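Side-chain contacts in cellobiose 2-epimerase (Spirochaeta thermophila DSM 6192, PDB 5ZIG), which probably catalyses the reversible epimerization of cellobiose to 4-O-beta-D-glucopyranosyl-D-mannose: residues G32-I37 with A83-R88; G40-G43 with G48-P51. All coordinates share one frame; numbering follows the deposited sequence.

Contact 1: residues G32-I37 with A83-R88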
ATOM      1  N   GLY A  32      18.118  -3.511  10.674  1.00 27.93           N
ATOM      2  CA  GLY A  32      19.080  -4.587  10.723  1.00 23.51           C
ATOM      3  C   GLY A  32      19.076  -5.517   9.528  1.00 27.44           C
ATOM      4  O   GLY A  32      19.672  -6.593   9.612  1.00 27.09           O
ATOM      5  N   GLN A  33      18.426  -5.152   8.420  1.00 21.27           N
ATOM      6  CA  GLN A  33      18.317  -6.025   7.251  1.00 31.20           C
ATOM      7  C   GLN A  33      18.862  -5.375   5.981  1.00 34.11           C
ATOM      8  O   GLN A  33      18.464  -5.757   4.879  1.00 32.65           O
ATOM      9  CB  GLN A  33      16.869  -6.455   7.015  1.00 26.45           C
ATOM     10  CG  GLN A  33      16.172  -7.022   8.224  1.00 34.53           C
ATOM     11  CD  GLN A  33      16.472  -8.474   8.422  1.00 36.52           C
ATOM     12  OE1 GLN A  33      17.358  -9.030   7.772  1.00 41.06           O
ATOM     13  NE2 GLN A  33      15.731  -9.110   9.313  1.00 37.54           N
ATOM     14  N   GLN A  34      19.731  -4.379   6.119  1.00 21.12           N
ATOM     15  CA  GLN A  34      20.408  -3.776   4.987  1.00 29.18           C
ATOM     16  C   GLN A  34      21.637  -4.607   4.606  1.00 25.59           C
ATOM     17  O   GLN A  34      22.383  -5.075   5.471  1.00 24.77           O
ATOM     18  CB  GLN A  34      20.813  -2.343   5.336  1.00 26.78           C
ATOM     19  CG  GLN A  34      19.697  -1.537   6.013  1.00 23.09           C
ATOM     20  CD  GLN A  34      20.093  -0.105   6.281  1.00 25.73           C
ATOM     21  OE1 GLN A  34      20.277   0.691   5.352  1.00 25.95           O
ATOM     22  NE2 GLN A  34      20.229   0.238   7.558  1.00 30.35           N
ATOM     23  N   ASP A  35      21.836  -4.784   3.303  1.00 31.84           N
ATOM     24  CA  ASP A  35      22.955  -5.504   2.701  1.00 28.80           C
ATOM     25  C   ASP A  35      24.212  -4.637   2.681  1.00 21.23           C
ATOM     26  O   ASP A  35      24.277  -3.659   1.927  1.00 24.99           O
ATOM     27  CB  ASP A  35      22.580  -5.922   1.272  1.00 28.62           C
ATOM     28  CG  ASP A  35      23.507  -6.972   0.692  1.00 35.03           C
ATOM     29  OD1 ASP A  35      24.739  -6.903   0.915  1.00 37.15           O
ATOM     30  OD2 ASP A  35      22.992  -7.851  -0.035  1.00 34.60           O
ATOM     31  N   PRO A  36      25.237  -4.974   3.473  1.00 23.41           N
ATOM     32  CA  PRO A  36      26.458  -4.150   3.510  1.00 24.50           C
ATOM     33  C   PRO A  36      27.445  -4.420   2.376  1.00 25.36           C
ATOM     34  O   PRO A  36      28.432  -3.685   2.256  1.00 25.47           O
ATOM     35  CB  PRO A  36      27.072  -4.509   4.856  1.00 28.50           C
ATOM     36  CG  PRO A  36      26.686  -5.979   5.035  1.00 29.11           C
ATOM     37  CD  PRO A  36      25.319  -6.131   4.382  1.00 24.30           C
ATOM     38  N   ILE A  37      27.210  -5.429   1.551  1.00 21.47           N
ATOM     39  CA  ILE A  37      28.073  -5.695   0.408  1.00 28.07           C
ATOM     40  C   ILE A  37      27.518  -5.056  -0.850  1.00 32.72           C
ATOM     41  O   ILE A  37      28.205  -4.288  -1.525  1.00 26.68           O
ATOM     42  CB  ILE A  37      28.257  -7.214   0.226  1.00 28.18           C
ATOM     43  CG1 ILE A  37      28.848  -7.821   1.492  1.00 30.48           C
ATOM     44  CG2 ILE A  37      29.121  -7.519  -1.040  1.00 23.13           C
ATOM     45  CD1 ILE A  37      28.875  -9.313   1.470  1.00 43.34           C
ATOM     46  N   ALA A  83      17.183   5.235   4.256  1.00 32.87           N
ATOM     47  CA  ALA A  83      16.508   5.753   3.074  1.00 27.59           C
ATOM     48  C   ALA A  83      17.506   5.963   1.937  1.00 20.00           C
ATOM     49  O   ALA A  83      17.275   5.519   0.810  1.00 20.37           O
ATOM     50  CB  ALA A  83      15.772   7.045   3.412  1.00 19.93           C
ATOM     51  N   GLY A  84      18.623   6.634   2.225  1.00 20.75           N
ATOM     52  CA  GLY A  84      19.661   6.800   1.220  1.00 29.79           C
ATOM     53  C   GLY A  84      20.153   5.474   0.676  1.00 27.74           C
ATOM     54  O   GLY A  84      20.416   5.345  -0.524  1.00 24.43           O
ATOM     55  N   ASN A  85      20.277   4.467   1.551  1.00 28.25           N
ATOM     56  CA  ASN A  85      20.681   3.143   1.091  1.00 26.28           C
ATOM     57  C   ASN A  85      19.654   2.583   0.128  1.00 24.18           C
ATOM     58  O   ASN A  85      19.998   2.080  -0.948  1.00 22.09           O
ATOM     59  CB  ASN A  85      20.877   2.186   2.271  1.00 31.52           C
ATOM     60  CG  ASN A  85      21.155   0.756   1.817  1.00 25.49           C
ATOM     61  OD1 ASN A  85      21.783   0.530   0.775  1.00 34.75           O
ATOM     62  ND2 ASN A  85      20.686  -0.213   2.586  1.00 27.20           N
ATOM     63  N   ALA A  86      18.378   2.643   0.505  1.00 24.71           N
ATOM     64  CA  ALA A  86      17.351   2.136  -0.390  1.00 23.09           C
ATOM     65  C   ALA A  86      17.284   2.958  -1.667  1.00 24.33           C
ATOM     66  O   ALA A  86      16.987   2.420  -2.742  1.00 30.88           O
ATOM     67  CB  ALA A  86      16.000   2.122   0.315  1.00 20.16           C
ATOM     68  N   TYR A  87      17.594   4.247  -1.580  1.00 20.02           N
ATOM     69  CA  TYR A  87      17.506   5.099  -2.763  1.00 28.63           C
ATOM     70  C   TYR A  87      18.612   4.762  -3.763  1.00 28.22           C
ATOM     71  O   TYR A  87      18.341   4.564  -4.950  1.00 26.46           O
ATOM     72  CB  TYR A  87      17.572   6.566  -2.352  1.00 20.81           C
ATOM     73  CG  TYR A  87      17.640   7.544  -3.508  1.00 28.39           C
ATOM     74  CD1 TYR A  87      16.527   7.807  -4.298  1.00 23.79           C
ATOM     75  CD2 TYR A  87      18.823   8.201  -3.801  1.00 28.29           C
ATOM     76  CE1 TYR A  87      16.594   8.697  -5.327  1.00 29.57           C
ATOM     77  CE2 TYR A  87      18.909   9.087  -4.844  1.00 29.97           C
ATOM     78  CZ  TYR A  87      17.793   9.334  -5.603  1.00 35.18           C
ATOM     79  OH  TYR A  87      17.890  10.229  -6.639  1.00 35.31           O
ATOM     80  N   ARG A  88      19.863   4.698  -3.291  0.56 29.19           N
ATOM     81  CA  ARG A  88      20.987   4.375  -4.166  0.56 29.92           C
ATOM     82  C   ARG A  88      20.776   3.040  -4.874  0.56 33.59           C
ATOM     83  O   ARG A  88      21.080   2.907  -6.067  0.56 37.03           O
ATOM     84  CB  ARG A  88      22.287   4.349  -3.361  0.56 33.02           C
ATOM     85  CG  ARG A  88      22.710   5.703  -2.807  0.56 32.74           C
ATOM     86  CD  ARG A  88      24.082   5.625  -2.140  0.56 31.27           C
ATOM     87  NE  ARG A  88      24.078   4.721  -0.991  0.56 33.58           N
ATOM     88  CZ  ARG A  88      23.922   5.116   0.269  0.56 29.16           C
ATOM     89  NH1 ARG A  88      23.761   6.399   0.547  0.56 32.91           N
ATOM     90  NH2 ARG A  88      23.925   4.228   1.252  0.56 24.75           N
TER
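On the surface of the (alpha/alpha)6 barrel, the fold of the N-acylglucosamine 2-epimerase family, Q34 in the loop following helix 7-31 meets N85 on helix 77-94 through a single amide-amide hydrogen bond. ND2 of N85 donates to OE1 of Q34 over 2.9 Å, reaching a lone pair in the carbonyl plane. The bond is somewhat bent, 147° at the hydrogen, and the two amide planes are turned 36° apart. The side chains run past each other in opposite directions, which also brings N85 ND2 within 3.5 Å of Q34 CB. With its CG anti to the backbone N (chi1 174°), N85 reaches off the helix toward the loop, and its OD1 accepts from the backbone N of G40; both ends of this amide are thus held. NE2 of Q34 bonds back to the carbonyl of L31, tying the loop to the end of the preceding helix. With an alanine here in place of Q34, N85 ND2 loses the OE1 acceptor, and its amide, still held through OD1, would probably be less firmly fixed in rotation. Beyond Q34 the loop bends in an Asx turn: OD1 of D35, whose OD2 forms a salt bridge with NZ of K55, accepts from the backbone N of I37 at 2.9 Å.

Contact 2: residues G40-G43 with G48-P51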
ATOM      1  N   GLY A  40      21.067  -1.731  -0.648  1.00 30.97           N
ATOM      2  CA  GLY A  40      19.675  -2.141  -0.529  1.00 34.81           C
ATOM      3  C   GLY A  40      19.476  -3.027   0.708  1.00 29.78           C
ATOM      4  O   GLY A  40      20.307  -3.083   1.613  1.00 22.91           O
ATOM      5  N   PHE A  41      18.357  -3.745   0.706  1.00 24.08           N
ATOM      6  CA  PHE A  41      17.943  -4.624   1.787  1.00 28.87           C
ATOM      7  C   PHE A  41      17.823  -6.059   1.282  1.00 37.82           C
ATOM      8  O   PHE A  41      17.554  -6.294   0.094  1.00 28.70           O
ATOM      9  CB  PHE A  41      16.582  -4.200   2.379  1.00 34.48           C
ATOM     10  CG  PHE A  41      16.601  -2.871   3.093  1.00 33.90           C
ATOM     11  CD1 PHE A  41      16.921  -1.704   2.421  1.00 28.97           C
ATOM     12  CD2 PHE A  41      16.308  -2.804   4.459  1.00 27.97           C
ATOM     13  CE1 PHE A  41      16.937  -0.489   3.079  1.00 24.71           C
ATOM     14  CE2 PHE A  41      16.329  -1.593   5.123  1.00 21.84           C
ATOM     15  CZ  PHE A  41      16.639  -0.432   4.431  1.00 28.12           C
ATOM     16  N   TYR A  42      18.006  -7.023   2.196  1.00 21.15           N
ATOM     17  CA  TYR A  42      17.987  -8.431   1.803  1.00 26.55           C
ATOM     18  C   TYR A  42      16.652  -8.783   1.166  1.00 30.92           C
ATOM     19  O   TYR A  42      15.605  -8.212   1.493  1.00 21.17           O
ATOM     20  CB  TYR A  42      18.275  -9.362   2.998  1.00 23.88           C
ATOM     21  CG  TYR A  42      19.671  -9.178   3.550  1.00 24.24           C
ATOM     22  CD1 TYR A  42      20.781  -9.457   2.766  1.00 31.98           C
ATOM     23  CD2 TYR A  42      19.880  -8.675   4.842  1.00 25.77           C
ATOM     24  CE1 TYR A  42      22.069  -9.267   3.249  1.00 29.81           C
ATOM     25  CE2 TYR A  42      21.163  -8.484   5.333  1.00 33.14           C
ATOM     26  CZ  TYR A  42      22.255  -8.788   4.524  1.00 32.29           C
ATOM     27  OH  TYR A  42      23.534  -8.611   4.976  1.00 36.80           O
ATOM     28  N   GLY A  43      16.714  -9.712   0.209  1.00 31.03           N
ATOM     29  CA  GLY A  43      15.584 -10.004  -0.653  1.00 29.22           C
ATOM     30  C   GLY A  43      14.571 -10.961  -0.083  1.00 31.97           C
ATOM     31  O   GLY A  43      13.420 -10.943  -0.527  1.00 31.68           O
ATOM     32  N   GLY A  48      16.037 -15.836   9.300  1.00 33.92           N
ATOM     33  CA  GLY A  48      17.111 -14.900   9.085  1.00 32.72           C
ATOM     34  C   GLY A  48      17.120 -14.538   7.615  1.00 39.71           C
ATOM     35  O   GLY A  48      16.359 -15.112   6.828  1.00 32.56           O
ATOM     36  N   PRO A  49      17.953 -13.579   7.210  1.00 40.39           N
ATOM     37  CA  PRO A  49      17.976 -13.186   5.801  1.00 40.00           C
ATOM     38  C   PRO A  49      18.719 -14.195   4.944  1.00 46.84           C
ATOM     39  O   PRO A  49      19.681 -14.835   5.374  1.00 55.39           O
ATOM     40  CB  PRO A  49      18.714 -11.845   5.828  1.00 26.52           C
ATOM     41  CG  PRO A  49      19.676 -12.022   6.932  1.00 27.62           C
ATOM     42  CD  PRO A  49      18.920 -12.791   7.996  1.00 40.06           C
ATOM     43  N   ASP A  50      18.247 -14.340   3.715  1.00 42.39           N
ATOM     44  CA  ASP A  50      18.973 -15.093   2.708  1.00 31.93           C
ATOM     45  C   ASP A  50      19.588 -14.070   1.776  1.00 31.90           C
ATOM     46  O   ASP A  50      18.855 -13.450   0.999  1.00 28.72           O
ATOM     47  CB  ASP A  50      18.029 -16.023   1.946  1.00 38.26           C
ATOM     48  CG  ASP A  50      18.692 -16.734   0.759  1.00 37.70           C
ATOM     49  OD1 ASP A  50      19.920 -16.619   0.543  1.00 32.39           O
ATOM     50  OD2 ASP A  50      17.949 -17.428   0.034  1.00 38.45           O
ATOM     51  N   PRO A  51      20.897 -13.826   1.837  1.00 38.76           N
ATOM     52  CA  PRO A  51      21.528 -12.855   0.935  1.00 46.56           C
ATOM     53  C   PRO A  51      21.745 -13.353  -0.488  1.00 37.69           C
ATOM     54  O   PRO A  51      22.343 -12.633  -1.291  1.00 29.84           O
ATOM     55  CB  PRO A  51      22.871 -12.584   1.630  1.00 52.93           C
ATOM     56  CG  PRO A  51      23.181 -13.864   2.317  1.00 50.69           C
ATOM     57  CD  PRO A  51      21.864 -14.433   2.765  1.00 47.41           C
TER
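The backbone N of Y42 is hydrogen-bonded to the backbone O of Q33, which fixes the base of the aromatic side chain on which P49 and P51 pack. Nothing polar bonds across the two segments themselves; the contact is apolar and centres on the Y42 ring. P49 approaches the part of the ring near its root, its CB standing 3.5 Å from CD2 of Y42 and 3.6 Å from CG. P51 takes the other flank, with its CB 3.8 Å from CE1 of Y42. Both prolines meet the aromatic ring obliquely, and both lie on the same side of its plane. Y42 has CG anti to its carbonyl carbon (chi1 -65°), which carries the ring out toward P49 and P51. Across the ring plane from them D35 packs beside the ring, and P36 sits near the hydroxyl end. The CB of D50, between the prolines, points away from segment 40-43, and its OD1 bonds to the hydroxyl of T52. The D50 backbone pairs with S44 in the short, weakly bonded antiparallel hairpin of strands 44-45 and 49-50, so Y42 packs just ahead of the first strand against P49 of the second and P51 just beyond it. The preceding F41 faces the barrel instead: its ring stacks on H63 of helix 57-73 and touches A82, N85 and A86 of helix 77-94, so that segment 40-43 bridges the surface hairpin and these two helices.

Both contacts lie at the surface, about 10 Å apart between centres, and share the long connection after helix 7-31. Contact 1 fastens it to helix 77-94 with one polar bond between amides, whereas contact 2 joins it to the small hairpin by apolar packing alone, with more surface buried. The two meet directly at G40, whose backbone N is already bonded to N85 of contact 1: D35 N lies 2.8 Å from G40 O, a probable hydrogen bond. Q34 CG rests 3.5 Å from F41 CE2. Segments 32-37 and 40-43 are therefore joined directly, between helix 77-94 and the prolines of segment 48-51.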